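Local coordinates for protein cytochrome C2 (Rhodospirillum rubrum, PDB 3C2C) that probably shuttles single electrons between membrane-bound complexes of a photosynthetic bacterium, by way of the iron of its bound heme, at residues Trp62-Leu67 / Asn103-Leu108; Ala69-Pro74 / Asp99-Val104. All blocks are in the same frame, centred on the assembly; numbering follows the deposited sequence.

Interaction 1 (Trp62-Leu67 / Asn103-Leu108); sequences WTEANL and NVIAYL. With HEM (protoporphyrin IX containing Fe), chain B.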
ATOM      1  N   TRP A  62       8.230  -0.142  -1.838  1.00  7.90           N
ATOM      2  CA  TRP A  62       7.388   0.153  -0.660  1.00 10.20           C
ATOM      3  C   TRP A  62       8.215   0.040   0.625  1.00 14.50           C
ATOM      4  O   TRP A  62       8.002  -0.725   1.557  1.00 12.80           O
ATOM      5  CB  TRP A  62       6.194  -0.802  -0.636  1.00  7.40           C
ATOM      6  CG  TRP A  62       5.071  -0.457  -1.643  1.00  9.70           C
ATOM      7  CD1 TRP A  62       4.722  -1.411  -2.660  1.00  4.10           C
ATOM      8  CD2 TRP A  62       4.535   0.784  -1.941  1.00  7.40           C
ATOM      9  NE1 TRP A  62       3.856  -0.692  -3.544  1.00  4.00           N
ATOM     10  CE2 TRP A  62       3.650   0.556  -3.039  1.00  4.40           C
ATOM     11  CE3 TRP A  62       4.514   2.015  -1.257  1.00  4.40           C
ATOM     12  CZ2 TRP A  62       2.675   1.516  -3.600  1.00  7.30           C
ATOM     13  CZ3 TRP A  62       3.565   2.925  -1.828  1.00  4.50           C
ATOM     14  CH2 TRP A  62       2.760   2.701  -2.969  1.00  5.00           C
ATOM     15  N   THR A  63       9.031   1.024   0.872  1.00  9.90           N
ATOM     16  CA  THR A  63       9.837   1.406   2.021  1.00  9.30           C
ATOM     17  C   THR A  63       8.788   1.831   3.106  1.00  7.60           C
ATOM     18  O   THR A  63       7.615   2.314   2.819  1.00  9.80           O
ATOM     19  CB  THR A  63      10.599   2.899   1.516  1.00  9.10           C
ATOM     20  OG1 THR A  63      11.740   2.155   0.623  1.00 25.30           O
ATOM     21  CG2 THR A  63      11.682   3.013   2.662  1.00 31.50           C
ATOM     22  N   GLU A  64       9.247   1.935   4.283  1.00  5.70           N
ATOM     23  CA  GLU A  64       8.521   2.526   5.405  1.00  6.30           C
ATOM     24  C   GLU A  64       8.109   3.892   5.129  1.00 12.20           C
ATOM     25  O   GLU A  64       6.941   4.198   5.457  1.00 10.80           O
ATOM     26  CB  GLU A  64       9.163   2.511   6.833  1.00  9.80           C
ATOM     27  CG  GLU A  64       8.525   2.927   8.076  1.00 15.30           C
ATOM     28  CD  GLU A  64       9.368   2.954   9.318  1.00 13.40           C
ATOM     29  OE1 GLU A  64       9.671   3.960  10.107  1.00 24.30           O
ATOM     30  OE2 GLU A  64      10.039   1.930   9.351  1.00 21.20           O
ATOM     31  N   ALA A  65       9.075   4.713   4.545  1.00 13.40           N
ATOM     32  CA  ALA A  65       8.565   6.063   4.276  1.00  5.80           C
ATOM     33  C   ALA A  65       7.591   6.240   3.117  1.00  6.10           C
ATOM     34  O   ALA A  65       6.661   7.060   3.135  1.00 10.90           O
ATOM     35  CB  ALA A  65       9.957   6.797   4.089  1.00 13.00           C
ATOM     36  N   ASN A  66       7.813   5.433   2.090  1.00  3.90           N
ATOM     37  CA  ASN A  66       6.778   5.579   0.970  1.00  7.10           C
ATOM     38  C   ASN A  66       5.435   4.943   1.447  1.00  7.80           C
ATOM     39  O   ASN A  66       4.342   5.531   1.079  1.00 13.30           O
ATOM     40  CB  ASN A  66       7.291   4.716  -0.226  1.00  8.30           C
ATOM     41  CG  ASN A  66       8.098   5.516  -1.214  1.00 15.80           C
ATOM     42  OD1 ASN A  66       8.181   6.718  -0.922  1.00 16.10           O
ATOM     43  ND2 ASN A  66       9.181   4.926  -1.807  1.00 14.60           N
ATOM     44  N   LEU A  67       5.567   3.801   2.220  1.00  4.90           N
ATOM     45  CA  LEU A  67       4.101   3.409   2.729  1.00  6.80           C
ATOM     46  C   LEU A  67       3.439   4.394   3.575  1.00  7.70           C
ATOM     47  O   LEU A  67       2.333   4.777   3.434  1.00  7.70           O
ATOM     48  CB  LEU A  67       4.559   2.119   3.469  1.00 10.60           C
ATOM     49  CG  LEU A  67       4.697   0.910   2.554  1.00  6.30           C
ATOM     50  CD1 LEU A  67       5.316  -0.234   3.379  1.00 12.10           C
ATOM     51  CD2 LEU A  67       3.403   0.425   1.905  1.00 11.50           C
ATOM     52  N   ASN A 103       2.028   1.898  13.245  1.00 11.60           N
ATOM     53  CA  ASN A 103       1.540   0.505  13.655  1.00  4.40           C
ATOM     54  C   ASN A 103       1.174  -0.353  12.446  1.00  8.40           C
ATOM     55  O   ASN A 103       1.770  -1.461  12.354  1.00  9.50           O
ATOM     56  CB  ASN A 103       0.426   0.793  14.629  1.00  6.60           C
ATOM     57  CG  ASN A 103       0.784   1.431  15.995  1.00 12.70           C
ATOM     58  OD1 ASN A 103       2.008   1.447  16.397  1.00 14.70           O
ATOM     59  ND2 ASN A 103      -0.242   1.690  16.820  1.00 15.80           N
ATOM     60  N   VAL A 104       0.378   0.113  11.509  1.00  8.50           N
ATOM     61  CA  VAL A 104       0.031  -0.703  10.275  1.00  2.90           C
ATOM     62  C   VAL A 104       1.251  -1.148   9.540  1.00  5.40           C
ATOM     63  O   VAL A 104       1.438  -2.224   8.937  1.00  9.40           O
ATOM     64  CB  VAL A 104      -0.892   0.005   9.213  1.00  7.50           C
ATOM     65  CG1 VAL A 104      -1.671  -1.183   8.631  1.00 10.60           C
ATOM     66  CG2 VAL A 104      -1.863   0.731  10.110  1.00 22.60           C
ATOM     67  N   ILE A 105       2.279  -0.156   9.463  1.00  8.50           N
ATOM     68  CA  ILE A 105       3.502  -0.457   8.741  1.00  5.80           C
ATOM     69  C   ILE A 105       4.329  -1.545   9.430  1.00  2.00           C
ATOM     70  O   ILE A 105       4.959  -2.281   8.737  1.00  5.10           O
ATOM     71  CB  ILE A 105       4.464   0.931   8.521  1.00  8.20           C
ATOM     72  CG1 ILE A 105       3.678   1.688   7.408  1.00 10.10           C
ATOM     73  CG2 ILE A 105       5.811   0.381   7.894  1.00  7.90           C
ATOM     74  CD1 ILE A 105       3.460   3.224   7.310  1.00 19.30           C
ATOM     75  N   ALA A 106       4.354  -1.383  10.741  1.00  5.40           N
ATOM     76  CA  ALA A 106       5.093  -2.324  11.547  1.00  7.50           C
ATOM     77  C   ALA A 106       4.456  -3.676  11.326  1.00  7.30           C
ATOM     78  O   ALA A 106       5.206  -4.645  11.144  1.00  8.40           O
ATOM     79  CB  ALA A 106       4.783  -1.839  13.031  1.00  8.50           C
ATOM     80  N   TYR A 107       3.144  -3.697  11.084  1.00  5.40           N
ATOM     81  CA  TYR A 107       2.515  -5.114  10.807  1.00  3.60           C
ATOM     82  C   TYR A 107       2.615  -5.530   9.342  1.00  9.20           C
ATOM     83  O   TYR A 107       3.114  -6.686   9.275  1.00  7.10           O
ATOM     84  CB  TYR A 107       0.965  -4.992  11.038  1.00  4.70           C
ATOM     85  CG  TYR A 107       0.179  -6.179  10.582  1.00  9.40           C
ATOM     86  CD1 TYR A 107       0.401  -7.496  11.099  1.00 11.40           C
ATOM     87  CD2 TYR A 107      -0.629  -6.045   9.425  1.00  7.50           C
ATOM     88  CE1 TYR A 107      -0.346  -8.582  10.578  1.00  8.50           C
ATOM     89  CE2 TYR A 107      -1.402  -7.118   8.883  1.00  9.90           C
ATOM     90  CZ  TYR A 107      -1.282  -8.367   9.625  1.00 12.90           C
ATOM     91  OH  TYR A 107      -2.000  -9.423   8.998  1.00 13.30           O
ATOM     92  N   LEU A 108       2.702  -4.638   8.328  1.00  6.60           N
ATOM     93  CA  LEU A 108       3.142  -5.028   7.009  1.00  3.80           C
ATOM     94  C   LEU A 108       4.572  -5.627   7.002  1.00  8.40           C
ATOM     95  O   LEU A 108       4.824  -6.486   6.068  1.00  9.10           O
ATOM     96  CB  LEU A 108       2.993  -3.988   5.964  1.00  8.00           C
ATOM     97  CG  LEU A 108       1.644  -3.401   5.922  1.00  5.00           C
ATOM     98  CD1 LEU A 108       1.270  -2.190   5.099  1.00  6.70           C
ATOM     99  CD2 LEU A 108       0.772  -4.478   5.353  1.00  8.50           C
TER
HETATM  100  CHA HEM B 113      -3.517  -0.700  -3.527  1.00  2.00           C
HETATM  101  CHB HEM B 113      -2.337  -0.722   1.254  1.00  2.00           C
HETATM  102  CHC HEM B 113      -7.082  -0.021   2.333  1.00  2.00           C
HETATM  103  CHD HEM B 113      -8.276  -0.455  -2.309  1.00  2.10           C
HETATM  104  C1A HEM B 113      -2.855  -0.668  -2.283  1.00  4.30           C
HETATM  105  C2A HEM B 113      -1.413  -0.681  -2.152  1.00  6.60           C
HETATM  106  C3A HEM B 113      -1.099  -0.808  -0.871  1.00  3.10           C
HETATM  107  C4A HEM B 113      -2.330  -0.634  -0.090  1.00  2.00           C
HETATM  108  CMA HEM B 113       0.369  -0.773  -0.255  1.00  3.10           C
HETATM  109  CAA HEM B 113      -0.422  -0.738  -3.406  1.00  7.00           C
HETATM  110  CBA HEM B 113       0.218  -2.135  -3.737  1.00  3.80           C
HETATM  111  CGA HEM B 113       1.046  -2.143  -4.972  1.00  3.60           C
HETATM  112  O1A HEM B 113       1.581  -1.034  -5.424  1.00  5.20           O
HETATM  113  O2A HEM B 113       1.338  -3.277  -5.384  1.00  5.10           O
HETATM  114  C1B HEM B 113      -3.613  -0.691   1.913  1.00  2.60           C
HETATM  115  C2B HEM B 113      -3.713  -0.592   3.332  1.00  4.10           C
HETATM  116  C3B HEM B 113      -5.026  -0.362   3.553  1.00  3.80           C
HETATM  117  C4B HEM B 113      -5.739  -0.166   2.366  1.00  2.00           C
HETATM  118  CMB HEM B 113      -2.554  -0.938   4.335  1.00  3.50           C
HETATM  119  CAB HEM B 113      -5.709  -0.028   4.971  1.00  6.00           C
HETATM  120  CBB HEM B 113      -4.950   0.738   5.946  1.00  5.10           C
HETATM  121  C1C HEM B 113      -7.750  -0.052   1.183  1.00  3.80           C
HETATM  122  C2C HEM B 113      -9.304  -0.054   1.071  1.00  3.30           C
HETATM  123  C3C HEM B 113      -9.579  -0.013  -0.223  1.00  4.80           C
HETATM  124  C4C HEM B 113      -8.347  -0.370  -0.942  1.00  2.80           C
HETATM  125  CMC HEM B 113     -10.084   0.350   2.315  1.00  2.70           C
HETATM  126  CAC HEM B 113     -10.962   0.082  -0.918  1.00 11.30           C
HETATM  127  CBC HEM B 113     -11.986   0.893  -0.520  1.00 13.30           C
HETATM  128  C1D HEM B 113      -7.104  -0.499  -3.035  1.00  2.40           C
HETATM  129  C2D HEM B 113      -7.000  -0.524  -4.454  1.00  3.40           C
HETATM  130  C3D HEM B 113      -5.698  -0.607  -4.788  1.00  5.70           C
HETATM  131  C4D HEM B 113      -4.916  -0.534  -3.612  1.00  3.00           C
HETATM  132  CMD HEM B 113      -8.321  -0.513  -5.321  1.00  7.60           C
HETATM  133  CAD HEM B 113      -5.091  -0.583  -6.233  1.00  3.60           C
HETATM  134  CBD HEM B 113      -5.198   0.868  -6.687  1.00  5.30           C
HETATM  135  CGD HEM B 113      -5.130   1.115  -8.178  1.00 10.90           C
HETATM  136  O1D HEM B 113      -4.495   0.328  -8.930  1.00  7.10           O
HETATM  137  O2D HEM B 113      -5.622   2.248  -8.609  1.00 10.30           O
HETATM  138  NA  HEM B 113      -3.340  -0.659  -1.030  1.00  3.60           N
HETATM  139  NB  HEM B 113      -4.857  -0.320   1.332  1.00  2.00           N
HETATM  140  NC  HEM B 113      -7.272  -0.226  -0.076  1.00  2.90           N
HETATM  141  ND  HEM B 113      -5.814  -0.461  -2.480  1.00  2.30           N
HETATM  142 FE   HEM B 113      -5.329  -0.443  -0.581  1.00  7.20          FE

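Interaction 2 (Ala69-Pro74 / Asp99-Val104); sequences AYVKNP and DEIENV. Unlike the reference sequence in segment 69-74: Asn73 (reference Asp). With HEM (protoporphyrin IX containing Fe), chain B.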
ATOM      1  N   ALA A  69       3.753   7.862   3.518  1.00  9.60           N
ATOM      2  CA  ALA A  69       3.155   8.951   2.727  1.00 10.90           C
ATOM      3  C   ALA A  69       1.945   8.447   1.915  1.00 11.50           C
ATOM      4  O   ALA A  69       0.930   9.128   1.741  1.00 12.10           O
ATOM      5  CB  ALA A  69       4.305   9.292   1.844  1.00 10.10           C
ATOM      6  N   TYR A  70       2.123   7.238   1.319  1.00  9.70           N
ATOM      7  CA  TYR A  70       0.970   6.680   0.547  1.00  5.10           C
ATOM      8  C   TYR A  70      -0.317   6.568   1.321  1.00  6.90           C
ATOM      9  O   TYR A  70      -1.357   6.959   0.844  1.00  8.70           O
ATOM     10  CB  TYR A  70       1.439   5.253   0.079  1.00  3.60           C
ATOM     11  CG  TYR A  70       0.375   4.726  -0.787  1.00  8.70           C
ATOM     12  CD1 TYR A  70      -0.030   5.087  -2.070  1.00  7.40           C
ATOM     13  CD2 TYR A  70      -0.265   3.517  -0.356  1.00  9.70           C
ATOM     14  CE1 TYR A  70      -1.010   4.544  -2.879  1.00  5.60           C
ATOM     15  CE2 TYR A  70      -1.268   2.896  -1.109  1.00 11.30           C
ATOM     16  CZ  TYR A  70      -1.495   3.280  -2.432  1.00 11.10           C
ATOM     17  OH  TYR A  70      -2.482   2.602  -3.098  1.00 12.50           O
ATOM     18  N   VAL A  71      -0.121   5.898   2.476  1.00  8.60           N
ATOM     19  CA  VAL A  71      -1.481   5.462   3.109  1.00  7.50           C
ATOM     20  C   VAL A  71      -2.158   6.735   3.762  1.00 18.50           C
ATOM     21  O   VAL A  71      -3.374   6.690   4.027  1.00 14.80           O
ATOM     22  CB  VAL A  71      -1.349   4.426   4.271  1.00 10.50           C
ATOM     23  CG1 VAL A  71      -0.813   3.166   3.654  1.00 15.40           C
ATOM     24  CG2 VAL A  71      -0.576   4.929   5.537  1.00 11.80           C
ATOM     25  N   LYS A  72      -1.402   7.848   3.720  1.00 13.10           N
ATOM     26  CA  LYS A  72      -2.015   9.090   4.206  1.00 17.80           C
ATOM     27  C   LYS A  72      -2.986   9.737   3.199  1.00 11.40           C
ATOM     28  O   LYS A  72      -3.948  10.443   3.576  1.00 10.50           O
ATOM     29  CB  LYS A  72      -1.094  10.314   4.676  1.00 26.60           C
ATOM     30  CG  LYS A  72       0.176   9.888   5.373  1.00 32.30           C
ATOM     31  CD  LYS A  72       0.952  10.745   6.518  1.00 30.10           C
ATOM     32  CE  LYS A  72       2.386  10.113   6.467  1.00 17.40           C
ATOM     33  NZ  LYS A  72       3.426  10.197   7.554  1.00 37.90           N
ATOM     34  N   ASN A  73      -2.693   9.388   1.940  1.00  9.80           N
ATOM     35  CA  ASN A  73      -3.470  10.126   0.830  1.00  5.70           C
ATOM     36  C   ASN A  73      -2.985   9.445  -0.382  1.00  5.80           C
ATOM     37  O   ASN A  73      -1.965   9.880  -1.096  1.00 12.90           O
ATOM     38  CB  ASN A  73      -3.185  11.623   0.888  1.00 10.30           C
ATOM     39  CG  ASN A  73      -4.072  12.373  -0.096  1.00 14.90           C
ATOM     40  OD1 ASN A  73      -4.651  11.779  -1.017  1.00 15.00           O
ATOM     41  ND2 ASN A  73      -3.914  13.650   0.060  1.00 18.30           N
ATOM     42  N   PRO A  74      -3.456   8.277  -0.758  1.00  7.60           N
ATOM     43  CA  PRO A  74      -2.925   7.642  -2.000  1.00  7.90           C
ATOM     44  C   PRO A  74      -2.960   8.527  -3.268  1.00  9.20           C
ATOM     45  O   PRO A  74      -2.062   8.392  -4.152  1.00  9.90           O
ATOM     46  CB  PRO A  74      -3.946   6.454  -2.258  1.00 11.60           C
ATOM     47  CG  PRO A  74      -4.355   6.184  -0.874  1.00  8.20           C
ATOM     48  CD  PRO A  74      -4.576   7.525  -0.257  1.00 11.10           C
ATOM     49  N   ASP A  99      -0.185   7.465  14.634  1.00 15.80           N
ATOM     50  CA  ASP A  99       0.158   6.205  15.402  1.00 14.00           C
ATOM     51  C   ASP A  99      -0.275   5.023  14.512  1.00 16.50           C
ATOM     52  O   ASP A  99       0.336   4.052  14.537  1.00 13.50           O
ATOM     53  CB  ASP A  99      -0.395   6.304  16.796  1.00 19.00           C
ATOM     54  CG  ASP A  99      -1.976   6.390  16.935  1.00 31.10           C
ATOM     55  OD1 ASP A  99      -2.325   5.207  17.489  1.00 37.20           O
ATOM     56  OD2 ASP A  99      -3.136   7.046  16.828  1.00 37.90           O
ATOM     57  N   GLU A 100      -1.566   5.093  14.000  1.00 12.40           N
ATOM     58  CA  GLU A 100      -2.123   4.083  13.119  1.00 12.20           C
ATOM     59  C   GLU A 100      -1.201   3.734  11.988  1.00  8.20           C
ATOM     60  O   GLU A 100      -1.024   2.554  11.710  1.00 12.10           O
ATOM     61  CB  GLU A 100      -3.570   4.339  12.693  1.00  5.10           C
ATOM     62  CG  GLU A 100      -4.584   4.407  13.862  1.00 10.20           C
ATOM     63  CD  GLU A 100      -6.013   4.474  13.557  1.00 14.10           C
ATOM     64  OE1 GLU A 100      -7.030   4.326  14.317  1.00 19.70           O
ATOM     65  OE2 GLU A 100      -6.231   4.547  12.289  1.00 14.10           O
ATOM     66  N   ILE A 101      -0.621   4.848  11.289  1.00  8.80           N
ATOM     67  CA  ILE A 101       0.096   4.498  10.100  1.00  8.10           C
ATOM     68  C   ILE A 101       1.302   3.694  10.525  1.00  7.50           C
ATOM     69  O   ILE A 101       1.793   2.813   9.828  1.00 10.50           O
ATOM     70  CB  ILE A 101       0.443   5.978   9.611  1.00 10.30           C
ATOM     71  CG1 ILE A 101      -0.779   6.570   8.830  1.00  9.90           C
ATOM     72  CG2 ILE A 101       1.580   5.920   8.537  1.00 10.90           C
ATOM     73  CD1 ILE A 101      -0.847   8.006   8.552  1.00 16.00           C
ATOM     74  N   GLU A 102       1.989   4.349  11.581  1.00 10.70           N
ATOM     75  CA  GLU A 102       3.206   3.684  12.018  1.00  9.10           C
ATOM     76  C   GLU A 102       3.044   2.193  12.392  1.00 13.00           C
ATOM     77  O   GLU A 102       3.772   1.299  12.056  1.00 12.60           O
ATOM     78  CB  GLU A 102       3.885   4.490  13.148  1.00 12.20           C
ATOM     79  N   ASN A 103       2.028   1.898  13.245  1.00 11.60           N
ATOM     80  CA  ASN A 103       1.540   0.505  13.655  1.00  4.40           C
ATOM     81  C   ASN A 103       1.174  -0.353  12.446  1.00  8.40           C
ATOM     82  O   ASN A 103       1.770  -1.461  12.354  1.00  9.50           O
ATOM     83  CB  ASN A 103       0.426   0.793  14.629  1.00  6.60           C
ATOM     84  CG  ASN A 103       0.784   1.431  15.995  1.00 12.70           C
ATOM     85  OD1 ASN A 103       2.008   1.447  16.397  1.00 14.70           O
ATOM     86  ND2 ASN A 103      -0.242   1.690  16.820  1.00 15.80           N
ATOM     87  N   VAL A 104       0.378   0.113  11.509  1.00  8.50           N
ATOM     88  CA  VAL A 104       0.031  -0.703  10.275  1.00  2.90           C
ATOM     89  C   VAL A 104       1.251  -1.148   9.540  1.00  5.40           C
ATOM     90  O   VAL A 104       1.438  -2.224   8.937  1.00  9.40           O
ATOM     91  CB  VAL A 104      -0.892   0.005   9.213  1.00  7.50           C
ATOM     92  CG1 VAL A 104      -1.671  -1.183   8.631  1.00 10.60           C
ATOM     93  CG2 VAL A 104      -1.863   0.731  10.110  1.00 22.60           C
TER
HETATM   94  CHA HEM B 113      -3.517  -0.700  -3.527  1.00  2.00           C
HETATM   95  CHB HEM B 113      -2.337  -0.722   1.254  1.00  2.00           C
HETATM   96  CHC HEM B 113      -7.082  -0.021   2.333  1.00  2.00           C
HETATM   97  CHD HEM B 113      -8.276  -0.455  -2.309  1.00  2.10           C
HETATM   98  C1A HEM B 113      -2.855  -0.668  -2.283  1.00  4.30           C
HETATM   99  C2A HEM B 113      -1.413  -0.681  -2.152  1.00  6.60           C
HETATM  100  C3A HEM B 113      -1.099  -0.808  -0.871  1.00  3.10           C
HETATM  101  C4A HEM B 113      -2.330  -0.634  -0.090  1.00  2.00           C
HETATM  102  CMA HEM B 113       0.369  -0.773  -0.255  1.00  3.10           C
HETATM  103  CAA HEM B 113      -0.422  -0.738  -3.406  1.00  7.00           C
HETATM  104  CBA HEM B 113       0.218  -2.135  -3.737  1.00  3.80           C
HETATM  105  CGA HEM B 113       1.046  -2.143  -4.972  1.00  3.60           C
HETATM  106  O1A HEM B 113       1.581  -1.034  -5.424  1.00  5.20           O
HETATM  107  O2A HEM B 113       1.338  -3.277  -5.384  1.00  5.10           O
HETATM  108  C1B HEM B 113      -3.613  -0.691   1.913  1.00  2.60           C
HETATM  109  C2B HEM B 113      -3.713  -0.592   3.332  1.00  4.10           C
HETATM  110  C3B HEM B 113      -5.026  -0.362   3.553  1.00  3.80           C
HETATM  111  C4B HEM B 113      -5.739  -0.166   2.366  1.00  2.00           C
HETATM  112  CMB HEM B 113      -2.554  -0.938   4.335  1.00  3.50           C
HETATM  113  CAB HEM B 113      -5.709  -0.028   4.971  1.00  6.00           C
HETATM  114  CBB HEM B 113      -4.950   0.738   5.946  1.00  5.10           C
HETATM  115  C1C HEM B 113      -7.750  -0.052   1.183  1.00  3.80           C
HETATM  116  C2C HEM B 113      -9.304  -0.054   1.071  1.00  3.30           C
HETATM  117  C3C HEM B 113      -9.579  -0.013  -0.223  1.00  4.80           C
HETATM  118  C4C HEM B 113      -8.347  -0.370  -0.942  1.00  2.80           C
HETATM  119  CMC HEM B 113     -10.084   0.350   2.315  1.00  2.70           C
HETATM  120  CAC HEM B 113     -10.962   0.082  -0.918  1.00 11.30           C
HETATM  121  CBC HEM B 113     -11.986   0.893  -0.520  1.00 13.30           C
HETATM  122  C1D HEM B 113      -7.104  -0.499  -3.035  1.00  2.40           C
HETATM  123  C2D HEM B 113      -7.000  -0.524  -4.454  1.00  3.40           C
HETATM  124  C3D HEM B 113      -5.698  -0.607  -4.788  1.00  5.70           C
HETATM  125  C4D HEM B 113      -4.916  -0.534  -3.612  1.00  3.00           C
HETATM  126  CMD HEM B 113      -8.321  -0.513  -5.321  1.00  7.60           C
HETATM  127  CAD HEM B 113      -5.091  -0.583  -6.233  1.00  3.60           C
HETATM  128  CBD HEM B 113      -5.198   0.868  -6.687  1.00  5.30           C
HETATM  129  CGD HEM B 113      -5.130   1.115  -8.178  1.00 10.90           C
HETATM  130  O1D HEM B 113      -4.495   0.328  -8.930  1.00  7.10           O
HETATM  131  O2D HEM B 113      -5.622   2.248  -8.609  1.00 10.30           O
HETATM  132  NA  HEM B 113      -3.340  -0.659  -1.030  1.00  3.60           N
HETATM  133  NB  HEM B 113      -4.857  -0.320   1.332  1.00  2.00           N
HETATM  134  NC  HEM B 113      -7.272  -0.226  -0.076  1.00  2.90           N
HETATM  135  ND  HEM B 113      -5.814  -0.461  -2.480  1.00  2.30           N
HETATM  136 FE   HEM B 113      -5.329  -0.443  -0.581  1.00  7.20          FE

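Interaction 1 (Trp62-Leu67 / Asn103-Leu108)
The indole of Trp62 turns its edge to the heme, with the propionate oxygen O1A lying in the plane of the ring. Trp62 NE1 donates a hydrogen bond to HEM O1A over 3.0 Å, distinctly bent at 138° at the hydrogen. The carbonyl oxygen of Asn66 lies at the edge of the same ring, also in plane. Tryptophan suits this buried place because a large apolar ring brings with it one N-H for a carboxylate; beyond the segment, its ring also meets Tyr70.

Just past it, where the helix begins, no hydrogen bond crosses between the segments, and the side chains meet through carbon. Ile105 points from helix 98-108 at helix 64-72, and its two branches divide the work. Its CG2, placed opposite the backbone N, meets the methylene Glu64 CG at 3.7 Å, the two side chains crossing at about a right angle. The other branch reaches Leu67: Ile105 CG1 lies 4.1 Å from Leu67 CB, and Ile105 CD1 rests on the backbone, 3.9 Å from Leu67 C. Glu64, its CG anti to the backbone N (chi1 -173°), offers methylenes here and extends its carboxylate onward to a long, weak ion pair with Lys109.

Leu67 faces two ways, since its CD2 touches the heme methyl CMA at 3.9 Å. From the other helix Leu108 CD1 approaches the methyl HEM CMB at 4.1 Å. With the tryptophan-propionate bond, these leucine branches form part of the heme pocket; a tryptophan bonded to a heme propionate is also a feature of mitochondrial cytochrome c.

Interaction 2 (Ala69-Pro74 / Asp99-Val104)
Segment 99-104 meets Val71 and Lys72 through Ile101, and its other residues mostly serve other parts of the fold. Glu100 comes first and turns to the N-terminal region, its OE2 forming a salt bridge with Lys13. Ile101 then points at helix 64-72 and spends all three outer carbons there. Its CG1 meets Val71 CG2 at 3.7 Å and its CG2 lies 3.8 Å from the same methyl, so one valine methyl sits against the fork of the isoleucine while the two side chains slide past each other in opposite directions. A chi1 of -66° turns CG2 of Val71 toward Ile101, and valine's short apolar branch suits a buried helix interface. The far end of the isoleucine goes to the lysine: Ile101 CD1 is 3.8 Å from Lys72 CG, the two side chains crossing at about a right angle. Further along, Val104 also points toward segment 69-74 but makes no close contact with it.

On the heme side of segment 69-74, Tyr70 sends its ring from the helix to the porphyrin, CG lying anti to N (chi1 -175°). Tyr70 OH comes within 3.4 Å of HEM C1A and Tyr70 CE2 within 3.7 Å of HEM C3A, the ring oblique to the heme. Pro74 CG covers one face of the tyrosine, toward its rim, and the hydroxyl is hydrogen-bonded to that of Tyr52.

The chemistry is therefore divided. Between the two segments no hydrogen bond or salt bridge forms, and the contact rests on van der Waals and hydrophobic packing; lysine contributes its methylenes to the apolar patch while its ammonium group makes a long, weak ion pair with Asp98, at the start of helix 98-108.

The two contacts lie side by side, their centres about 7 Å apart, and both join helix 64-72 to helix 98-108. Along the chain, segments 62-67 and 69-74 come first and 99-104 and 103-108 last, so interaction 2 is nested inside interaction 1, with Asn103 and Val104 common to both. The pairings Glu64-Ile105 and Val71-Ile101 therefore run in opposite directions along the two helices, which cross steeply. The contacts also touch directly, Trp62 CZ3 lying 3.7 Å from Tyr70 CB. Interaction 1 brings Trp62, Leu67 and Leu108 to the heme, interaction 2 Tyr70; together this helix pair of the cytochrome c fold lines part of the pocket.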